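PDB 6PTM: uncharacterized protein, which probably hydrolyses carrageenan chains from their ends, as an exo-carrageenase of glycoside hydrolase family GH42 from a gut Bacteroides. Local coordinates for residues Pro358-Asp362 against Asp651-Arg655; Trp400-Arg405 against Ala577-Asn581; Phe567-Ser572 against Pro621-Asp627. One frame throughout, in Å; residues are numbered along the deposited sequence.

Contact 1 of 3, residues Pro358-Asp362 against Asp651-Arg655; sequences PMYFD and DEYGR
Tyr653 lays its ring against the first turn of helix 358-385, with ring atom CD1 3.6 Å from CB of Pro358 and CE1 3.9 Å from CD1 of Phe361. The two aromatic planes stand steeply to each other, at 79°, and meet obliquely. With CG of Tyr653 opposite its carbonyl carbon (chi1 -59°), the ring runs along the helix end and brings its phenol to Asp362. There OH donates to OD1 of Asp362 over 2.6 Å, on the syn lone pair of the carboxylate, whose plane is nearly perpendicular to the ring. Lys323 also bonds to the phenol oxygen, while OD2 of Asp362 accepts from His324 and Trp334, so both carboxylate oxygens are engaged.

Glu652 covers one face of the Phe361 ring. Its CB lies 3.9 Å from the centroid, a CH-pi contact, and its CG is 3.8 Å from Phe361 CE1. The chain then bends at chi2 and carries the carboxylate away from Phe361 to a salt bridge with Lys323. This lysine thus links Tyr653 and Glu652, and its positive charge probably offsets the nearness of the Asp362 and Glu652 carboxylates.

The loop keeps its shape through Asp651. OD1 accepts from the backbone N of Tyr653, closing an Asx turn, and from N of Arg655 on the opposite face of the carboxylate plane; OD2 forms a salt bridge with Arg655 NE at 2.9 Å. The type I turn from Asp651 to Gly654 therefore presents Glu652 and Tyr653 to the helix. It belongs to the connection between strands 640-643 and 667-670 of the five-stranded parallel sheet, and packs on the start of helix 358-385 between helices 310-324 and 327-334 and the short helix 570-575.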
loop_
_atom_site.group_PDB
_atom_site.type_symbol
_atom_site.label_atom_id
_atom_site.label_comp_id
_atom_site.label_asym_id
_atom_site.label_seq_id
_atom_site.Cartn_x
_atom_site.Cartn_y
_atom_site.Cartn_z
ATOM N N PRO A 358 -19.736 14.683 21.236
ATOM C CA PRO A 358 -20.635 14.371 20.128
ATOM C C PRO A 358 -20.489 15.273 18.906
ATOM O O PRO A 358 -20.449 14.699 17.826
ATOM C CB PRO A 358 -22.015 14.457 20.786
ATOM C CG PRO A 358 -21.707 14.021 22.204
ATOM C CD PRO A 358 -20.459 14.822 22.518
ATOM N N MET A 359 -20.297 16.585 19.071
ATOM C CA MET A 359 -20.170 17.479 17.904
ATOM C C MET A 359 -18.912 17.079 17.108
ATOM O O MET A 359 -18.942 17.107 15.867
ATOM C CB MET A 359 -20.085 18.955 18.275
ATOM C CG MET A 359 -19.865 19.777 17.050
ATOM S SD MET A 359 -19.766 21.548 17.276
ATOM C CE MET A 359 -18.195 21.668 18.144
ATOM N N TYR A 360 -17.848 16.737 17.812
ATOM C CA TYR A 360 -16.571 16.334 17.192
ATOM C C TYR A 360 -16.797 15.057 16.416
ATOM O O TYR A 360 -16.306 14.970 15.276
ATOM C CB TYR A 360 -15.507 16.168 18.264
ATOM C CG TYR A 360 -14.138 15.768 17.773
ATOM C CD1 TYR A 360 -13.838 14.439 17.477
ATOM C CD2 TYR A 360 -13.118 16.702 17.672
ATOM C CE1 TYR A 360 -12.563 14.058 17.084
ATOM C CE2 TYR A 360 -11.842 16.331 17.290
ATOM C CZ TYR A 360 -11.554 15.005 17.023
ATOM O OH TYR A 360 -10.289 14.655 16.645
ATOM N N PHE A 361 -17.445 14.076 17.047
ATOM C CA PHE A 361 -17.675 12.773 16.412
ATOM C C PHE A 361 -18.422 12.993 15.092
ATOM O O PHE A 361 -18.057 12.439 14.046
ATOM C CB PHE A 361 -18.479 11.840 17.314
ATOM C CG PHE A 361 -18.747 10.581 16.555
ATOM C CD1 PHE A 361 -19.858 10.472 15.749
ATOM C CD2 PHE A 361 -17.795 9.585 16.526
ATOM C CE1 PHE A 361 -20.062 9.348 14.972
ATOM C CE2 PHE A 361 -17.977 8.475 15.727
ATOM C CZ PHE A 361 -19.111 8.356 14.952
ATOM N N ASP A 362 -19.505 13.752 15.176
ATOM C CA ASP A 362 -20.404 14.063 14.042
ATOM C C ASP A 362 -19.601 14.734 12.939
ATOM O O ASP A 362 -19.803 14.371 11.752
ATOM C CB ASP A 362 -21.591 14.900 14.497
ATOM C CG ASP A 362 -22.675 14.075 15.183
ATOM O OD1 ASP A 362 -22.575 12.808 15.163
ATOM O OD2 ASP A 362 -23.573 14.689 15.764
ATOM N N ASP A 651 -21.831 3.680 23.193
ATOM C CA ASP A 651 -22.026 4.011 21.764
ATOM C C ASP A 651 -20.987 5.062 21.373
ATOM O O ASP A 651 -20.106 5.393 22.217
ATOM C CB ASP A 651 -23.463 4.455 21.488
ATOM C CG ASP A 651 -23.897 5.704 22.214
ATOM O OD1 ASP A 651 -23.055 6.477 22.649
ATOM O OD2 ASP A 651 -25.089 5.888 22.328
ATOM N N GLU A 652 -21.133 5.601 20.171
ATOM C CA GLU A 652 -20.174 6.545 19.554
ATOM C C GLU A 652 -20.263 7.898 20.251
ATOM O O GLU A 652 -19.389 8.764 19.970
ATOM C CB GLU A 652 -20.394 6.641 18.042
ATOM C CG GLU A 652 -21.732 7.249 17.645
ATOM C CD GLU A 652 -22.908 6.309 17.426
ATOM O OE1 GLU A 652 -23.042 5.295 18.169
ATOM O OE2 GLU A 652 -23.747 6.646 16.560
ATOM N N TYR A 653 -21.259 8.089 21.121
ATOM C CA TYR A 653 -21.429 9.348 21.880
ATOM C C TYR A 653 -21.063 9.136 23.348
ATOM O O TYR A 653 -21.286 10.072 24.089
ATOM C CB TYR A 653 -22.840 9.912 21.674
ATOM C CG TYR A 653 -23.153 10.191 20.232
ATOM C CD1 TYR A 653 -22.421 11.133 19.527
ATOM C CD2 TYR A 653 -24.136 9.484 19.562
ATOM C CE1 TYR A 653 -22.708 11.408 18.203
ATOM C CE2 TYR A 653 -24.426 9.740 18.237
ATOM C CZ TYR A 653 -23.693 10.691 17.553
ATOM O OH TYR A 653 -23.971 10.928 16.236
ATOM N N GLY A 654 -20.441 8.011 23.703
ATOM C CA GLY A 654 -20.036 7.689 25.083
ATOM C C GLY A 654 -21.212 7.355 25.994
ATOM O O GLY A 654 -21.024 7.383 27.234
ATOM N N ARG A 655 -22.388 7.051 25.446
ATOM C CA ARG A 655 -23.560 6.720 26.284
ATOM C C ARG A 655 -23.479 5.216 26.603
ATOM O O ARG A 655 -23.242 4.418 25.650
ATOM C CB ARG A 655 -24.867 7.121 25.578
ATOM C CG ARG A 655 -25.014 8.608 25.273
ATOM C CD ARG A 655 -26.287 9.001 24.501
ATOM N NE ARG A 655 -26.424 8.377 23.175
ATOM C CZ ARG A 655 -27.324 8.693 22.227
ATOM N NH1 ARG A 655 -28.222 9.658 22.385
ATOM N NH2 ARG A 655 -27.331 8.016 21.099
#

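Contact 2 of 3, residues Trp400-Arg405 against Ala577-Asn581; sequences WSDNKR and AEHMN. With EDO (1,2-ethanediol), chain D.
Met580 sends its methyl group over one face of the Trp400 indole, CE standing 3.7 Å from the centroid of the six-membered ring and almost on its normal. The sulfur lies higher above the same ring, a more distant Met-aromatic contact. The first torsion of Met580 (chi1 -68°) brings CG close to the carbonyl oxygens of Trp400 and Asp402; bends at chi2 and chi3 then turn SD and carry CE over the indole. SD comes within 3.5 Å of NH2 of Arg405, obliquely to the guanidinium.

That guanidinium organises the turn after helix 398-401. NH1 donates to the carbonyl oxygens of Asp402 and Lys404, both near the guanidinium plane, and NH2 reaches O of Trp400 on a lone pair, although tilted from that plane. The arginine thereby ties down the turn that leaves a helix of the probable GH42 catalytic barrel, where it meets the first turn of helix 579-590 in the domain built on the five-stranded parallel sheet. Phe456 stacks on Trp400, and the hydroxyl of Tyr568 is hydrogen-bonded to NH2 of Arg405.

Asn403 grips the start of helix 579-590 with both ends of its amide. OD1 faces the helix start and accepts from the backbone N of Asn581 at 3.3 Å, with a weak bond from N of Met580. ND2 donates to OD1 of Asn581 over 2.9 Å in a nearly straight bond (167°); the donor approaches above the acceptor's carbonyl plane, and the two amide planes are turned 51° apart. A water joins O of Asn403 to N of His579.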
loop_
_atom_site.group_PDB
_atom_site.type_symbol
_atom_site.label_atom_id
_atom_site.label_comp_id
_atom_site.label_asym_id
_atom_site.label_seq_id
_atom_site.Cartn_x
_atom_site.Cartn_y
_atom_site.Cartn_z
ATOM N N TRP A 400 -5.311 5.552 8.013
ATOM C CA TRP A 400 -5.952 4.477 8.809
ATOM C C TRP A 400 -4.981 3.852 9.820
ATOM O O TRP A 400 -5.435 3.601 10.947
ATOM C CB TRP A 400 -6.517 3.390 7.907
ATOM C CG TRP A 400 -7.154 2.283 8.668
ATOM C CD1 TRP A 400 -8.450 2.197 9.077
ATOM C CD2 TRP A 400 -6.527 1.055 9.070
ATOM N NE1 TRP A 400 -8.664 1.011 9.732
ATOM C CE2 TRP A 400 -7.497 0.294 9.745
ATOM C CE3 TRP A 400 -5.236 0.541 8.953
ATOM C CZ2 TRP A 400 -7.216 -0.941 10.316
ATOM C CZ3 TRP A 400 -4.962 -0.707 9.470
ATOM C CH2 TRP A 400 -5.939 -1.423 10.162
ATOM N N SER A 401 -3.723 3.562 9.447
ATOM C CA SER A 401 -2.821 2.785 10.345
ATOM C C SER A 401 -2.326 3.672 11.507
ATOM O O SER A 401 -1.980 3.100 12.540
ATOM C CB SER A 401 -1.676 2.124 9.588
ATOM O OG SER A 401 -0.911 3.072 8.854
ATOM N N ASP A 402 -2.285 4.999 11.351
ATOM C CA ASP A 402 -1.987 5.949 12.459
ATOM C C ASP A 402 -3.315 6.403 13.096
ATOM O O ASP A 402 -4.389 5.927 12.675
ATOM C CB ASP A 402 -1.080 7.099 12.023
ATOM C CG ASP A 402 0.391 6.712 11.819
ATOM O OD1 ASP A 402 0.797 5.626 12.264
ATOM O OD2 ASP A 402 1.104 7.489 11.174
ATOM N N ASN A 403 -3.238 7.256 14.128
ATOM C CA ASN A 403 -4.355 7.503 15.071
ATOM C C ASN A 403 -5.365 8.536 14.558
ATOM O O ASN A 403 -6.505 8.504 15.068
ATOM C CB ASN A 403 -3.819 7.905 16.441
ATOM C CG ASN A 403 -3.091 6.767 17.120
ATOM O OD1 ASN A 403 -3.615 5.656 17.190
ATOM N ND2 ASN A 403 -1.866 6.983 17.546
ATOM N N LYS A 404 -4.991 9.403 13.622
ATOM C CA LYS A 404 -5.811 10.565 13.208
ATOM C C LYS A 404 -6.987 10.107 12.329
ATOM O O LYS A 404 -6.782 9.241 11.432
ATOM C CB LYS A 404 -4.917 11.616 12.546
ATOM C CG LYS A 404 -3.789 12.143 13.455
ATOM C CD LYS A 404 -2.950 13.259 12.844
ATOM N N ARG A 405 -8.163 10.702 12.553
ATOM C CA ARG A 405 -9.403 10.408 11.783
ATOM C C ARG A 405 -10.103 11.702 11.365
ATOM O O ARG A 405 -11.298 11.625 11.090
ATOM C CB ARG A 405 -10.296 9.482 12.620
ATOM C CG ARG A 405 -9.804 8.042 12.694
ATOM C CD ARG A 405 -9.684 7.387 11.315
ATOM N NE ARG A 405 -9.357 5.974 11.432
ATOM C CZ ARG A 405 -8.154 5.484 11.694
ATOM N NH1 ARG A 405 -7.094 6.283 11.813
ATOM N NH2 ARG A 405 -8.021 4.177 11.831
ATOM N N ALA A 577 -7.805 9.070 21.143
ATOM C CA ALA A 577 -6.570 9.738 20.705
ATOM C C ALA A 577 -5.675 8.685 20.050
ATOM O O ALA A 577 -5.003 9.026 19.089
ATOM C CB ALA A 577 -5.881 10.394 21.892
ATOM N N GLU A 578 -5.678 7.459 20.564
ATOM C CA GLU A 578 -4.623 6.450 20.258
ATOM C C GLU A 578 -5.226 5.058 20.046
ATOM O O GLU A 578 -4.638 4.075 20.524
ATOM C CB GLU A 578 -3.605 6.454 21.404
ATOM C CG GLU A 578 -2.902 7.789 21.585
ATOM C CD GLU A 578 -1.817 7.735 22.650
ATOM O OE1 GLU A 578 -2.074 7.175 23.703
ATOM O OE2 GLU A 578 -0.732 8.246 22.406
ATOM N N HIS A 579 -6.323 4.954 19.289
ATOM C CA HIS A 579 -6.992 3.662 19.068
ATOM C C HIS A 579 -6.061 2.726 18.271
ATOM O O HIS A 579 -6.052 1.521 18.545
ATOM C CB HIS A 579 -8.328 3.842 18.362
ATOM C CG HIS A 579 -9.032 2.535 18.285
ATOM N ND1 HIS A 579 -9.298 1.804 19.421
ATOM C CD2 HIS A 579 -9.471 1.800 17.242
ATOM C CE1 HIS A 579 -9.876 0.665 19.095
ATOM N NE2 HIS A 579 -10.040 0.652 17.762
ATOM N N MET A 580 -5.331 3.259 17.292
ATOM C CA MET A 580 -4.531 2.417 16.380
ATOM C C MET A 580 -3.254 1.950 17.085
ATOM O O MET A 580 -2.766 0.880 16.706
ATOM C CB MET A 580 -4.226 3.164 15.090
ATOM C CG MET A 580 -5.496 3.398 14.237
ATOM S SD MET A 580 -6.560 1.936 14.056
ATOM C CE MET A 580 -5.485 0.932 13.026
ATOM N N ASN A 581 -2.799 2.620 18.151
ATOM C CA ASN A 581 -1.746 1.999 19.010
ATOM C C ASN A 581 -2.281 0.663 19.505
ATOM O O ASN A 581 -1.518 -0.316 19.513
ATOM C CB ASN A 581 -1.360 2.840 20.222
ATOM C CG ASN A 581 -0.681 4.137 19.869
ATOM O OD1 ASN A 581 -0.692 4.578 18.745
ATOM N ND2 ASN A 581 -0.074 4.769 20.839
HETATM C C1 EDO D . 0.251 2.808 15.620
HETATM O O1 EDO D . 0.169 2.422 14.254
HETATM C C2 EDO D . -0.036 4.226 15.812
HETATM O O2 EDO D . 0.627 5.034 14.862
HETATM O O HOH W 1 -7.395 6.929 17.342
#

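Contact 3 of 3, residues Phe567-Ser572 against Pro621-Asp627; sequences FYTKAS and PYAFKSD. With EDO (1,2-ethanediol), chain C.
Asp627 turns its side chain toward Phe567 and Thr569, and each successive atom finds a partner. CB lies 3.8 Å from CZ of Phe567. A chi1 of -74° swings CG to the backbone-N side, where it sits at the edge of that ring in its plane, with the carboxylate turned almost perpendicular to it. OD1 is 3.5 Å from Phe567 CZ and accepts from a water that also donates to O of Tyr568. OD2 receives OG1 of Thr569 over 2.6 Å on the syn side and, from above the carboxylate plane, the backbone N of Phe624 at 3.0 Å. An alanine here is likely to leave the Thr569 hydroxyl and the Phe624 amide without their shared acceptor and open a gap beside Phe567.

Thr569 OG1 in turn accepts from the backbone N of Ala571, the N-cap bond of helix 570-575. One hydroxyl therefore serves that helix start and, through Asp627, the beginning of helix 625-636 as well. Ala571 CB rests over one face of the Phe624 ring, 4.0 Å from its centroid, in a CH-pi contact. Farther along, Ser572 OG donates to O of Tyr622 over 2.7 Å, in the carbonyl plane on a lone pair. Lys570 NZ forms a salt bridge with Asp410 and is hydrogen-bonded to a 1,2-ethanediol, probably from the crystallisation liquor.

The two segments follow neighbouring strands of the five-stranded parallel sheet, 564-567 and 614-617, and lead into helices 570-575 and 625-636, with helix 358-385 packed against Phe624.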
loop_
_atom_site.group_PDB
_atom_site.type_symbol
_atom_site.label_atom_id
_atom_site.label_comp_id
_atom_site.label_asym_id
_atom_site.label_seq_id
_atom_site.Cartn_x
_atom_site.Cartn_y
_atom_site.Cartn_z
ATOM N N PHE A 567 -11.521 -6.948 15.433
ATOM C CA PHE A 567 -12.663 -6.018 15.248
ATOM C C PHE A 567 -12.193 -4.564 15.186
ATOM O O PHE A 567 -11.409 -4.121 16.034
ATOM C CB PHE A 567 -13.729 -6.160 16.326
ATOM C CG PHE A 567 -15.029 -5.555 15.879
ATOM C CD1 PHE A 567 -15.400 -4.292 16.292
ATOM C CD2 PHE A 567 -15.815 -6.214 14.947
ATOM C CE1 PHE A 567 -16.583 -3.735 15.829
ATOM C CE2 PHE A 567 -16.964 -5.627 14.440
ATOM C CZ PHE A 567 -17.359 -4.404 14.911
ATOM N N TYR A 568 -12.645 -3.848 14.152
ATOM C CA TYR A 568 -12.329 -2.417 13.926
ATOM C C TYR A 568 -13.652 -1.656 13.825
ATOM O O TYR A 568 -14.596 -2.084 13.125
ATOM C CB TYR A 568 -11.460 -2.178 12.680
ATOM C CG TYR A 568 -11.262 -0.713 12.389
ATOM C CD1 TYR A 568 -10.317 0.011 13.085
ATOM C CD2 TYR A 568 -12.063 -0.018 11.493
ATOM C CE1 TYR A 568 -10.182 1.378 12.905
ATOM C CE2 TYR A 568 -11.907 1.350 11.276
ATOM C CZ TYR A 568 -10.982 2.058 12.007
ATOM O OH TYR A 568 -10.774 3.403 11.827
ATOM N N THR A 569 -13.757 -0.533 14.508
ATOM C CA THR A 569 -14.916 0.386 14.329
ATOM C C THR A 569 -14.457 1.839 14.417
ATOM O O THR A 569 -13.691 2.174 15.328
ATOM C CB THR A 569 -16.042 0.138 15.332
ATOM O OG1 THR A 569 -17.060 1.109 15.034
ATOM C CG2 THR A 569 -15.582 0.174 16.773
ATOM N N LYS A 570 -14.964 2.652 13.503
ATOM C CA LYS A 570 -14.792 4.122 13.475
ATOM C C LYS A 570 -15.338 4.741 14.762
ATOM O O LYS A 570 -14.879 5.824 15.085
ATOM C CB LYS A 570 -15.524 4.702 12.262
ATOM C CG LYS A 570 -14.861 4.377 10.920
ATOM C CD LYS A 570 -15.646 4.852 9.689
ATOM C CE LYS A 570 -16.828 3.950 9.419
ATOM N NZ LYS A 570 -17.695 4.436 8.314
ATOM N N ALA A 571 -16.315 4.124 15.428
ATOM C CA ALA A 571 -16.809 4.589 16.754
ATOM C C ALA A 571 -15.639 4.782 17.736
ATOM O O ALA A 571 -15.618 5.792 18.434
ATOM C CB ALA A 571 -17.829 3.605 17.308
ATOM N N SER A 572 -14.693 3.841 17.809
ATOM C CA SER A 572 -13.508 3.947 18.703
ATOM C C SER A 572 -12.403 4.789 18.070
ATOM O O SER A 572 -11.786 5.526 18.837
ATOM C CB SER A 572 -12.983 2.597 19.139
ATOM O OG SER A 572 -13.832 1.990 20.102
ATOM N N PRO A 621 -13.859 0.361 23.455
ATOM C CA PRO A 621 -14.922 0.672 24.413
ATOM C C PRO A 621 -16.112 1.356 23.730
ATOM O O PRO A 621 -17.203 1.133 24.186
ATOM C CB PRO A 621 -14.261 1.627 25.416
ATOM C CG PRO A 621 -13.184 2.316 24.616
ATOM C CD PRO A 621 -12.715 1.269 23.621
ATOM N N TYR A 622 -15.864 2.149 22.683
ATOM C CA TYR A 622 -16.909 2.760 21.822
ATOM C C TYR A 622 -17.286 1.830 20.663
ATOM O O TYR A 622 -16.403 1.334 19.919
ATOM C CB TYR A 622 -16.434 4.070 21.200
ATOM C CG TYR A 622 -16.012 5.156 22.147
ATOM C CD1 TYR A 622 -16.880 6.182 22.449
ATOM C CD2 TYR A 622 -14.694 5.266 22.595
ATOM C CE1 TYR A 622 -16.493 7.247 23.240
ATOM C CE2 TYR A 622 -14.281 6.320 23.394
ATOM C CZ TYR A 622 -15.200 7.297 23.746
ATOM O OH TYR A 622 -14.841 8.389 24.474
ATOM N N ALA A 623 -18.583 1.556 20.497
ATOM C CA ALA A 623 -19.082 0.807 19.332
ATOM C C ALA A 623 -20.421 1.391 18.921
ATOM O O ALA A 623 -21.168 1.849 19.796
ATOM C CB ALA A 623 -19.194 -0.660 19.630
ATOM N N PHE A 624 -20.712 1.357 17.626
ATOM C CA PHE A 624 -22.083 1.602 17.106
ATOM C C PHE A 624 -22.962 0.494 17.690
ATOM O O PHE A 624 -22.500 -0.687 17.768
ATOM C CB PHE A 624 -22.098 1.635 15.575
ATOM C CG PHE A 624 -21.292 2.758 14.963
ATOM C CD1 PHE A 624 -21.746 4.058 15.029
ATOM C CD2 PHE A 624 -20.062 2.523 14.366
ATOM C CE1 PHE A 624 -20.992 5.101 14.504
ATOM C CE2 PHE A 624 -19.319 3.563 13.818
ATOM C CZ PHE A 624 -19.785 4.854 13.886
ATOM N N LYS A 625 -24.207 0.814 18.036
ATOM C CA LYS A 625 -25.176 -0.271 18.347
ATOM C C LYS A 625 -25.151 -1.297 17.194
ATOM O O LYS A 625 -25.164 -2.507 17.456
ATOM C CB LYS A 625 -26.575 0.285 18.658
ATOM C CG LYS A 625 -27.526 -0.717 19.332
ATOM C CD LYS A 625 -28.885 -0.155 19.795
ATOM N N SER A 626 -25.086 -0.873 15.943
ATOM C CA SER A 626 -25.090 -1.807 14.789
ATOM C C SER A 626 -23.823 -2.677 14.755
ATOM O O SER A 626 -23.867 -3.811 14.230
ATOM C CB SER A 626 -25.317 -1.040 13.506
ATOM O OG SER A 626 -24.324 -0.056 13.301
ATOM N N ASP A 627 -22.722 -2.241 15.349
ATOM C CA ASP A 627 -21.513 -3.102 15.481
ATOM C C ASP A 627 -21.891 -4.304 16.350
ATOM O O ASP A 627 -21.639 -5.447 15.955
ATOM C CB ASP A 627 -20.311 -2.390 16.124
ATOM C CG ASP A 627 -19.581 -1.384 15.248
ATOM O OD1 ASP A 627 -19.401 -1.668 14.053
ATOM O OD2 ASP A 627 -19.119 -0.366 15.793
HETATM C C1 EDO C . -18.519 7.753 9.367
HETATM O O1 EDO C . -19.052 6.849 8.443
HETATM C C2 EDO C . -18.589 7.167 10.742
HETATM O O2 EDO C . -19.891 7.114 11.285
HETATM O O HOH W 2 -17.267 -1.698 12.390
#

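How the contacts relate
Along the chain the first segments come in the order 358-362, 400-405 and 567-572. Contacts 2 and 3 both nest inside the loop closed by contact 1, and their own segments alternate. Contacts 1 and 3 have centres about 11 Å apart and touch through Phe624; contacts 2 and 3, with centres about 14 Å apart, meet through Tyr568. Contacts 1 and 2 are separated by about 6 Å at their nearest atoms. Contact 3 lies within the domain of the five-stranded parallel sheet, whereas contacts 1 and 2 join that domain to the probable catalytic barrel, helices 570-575 and 579-590 following one another at the junction.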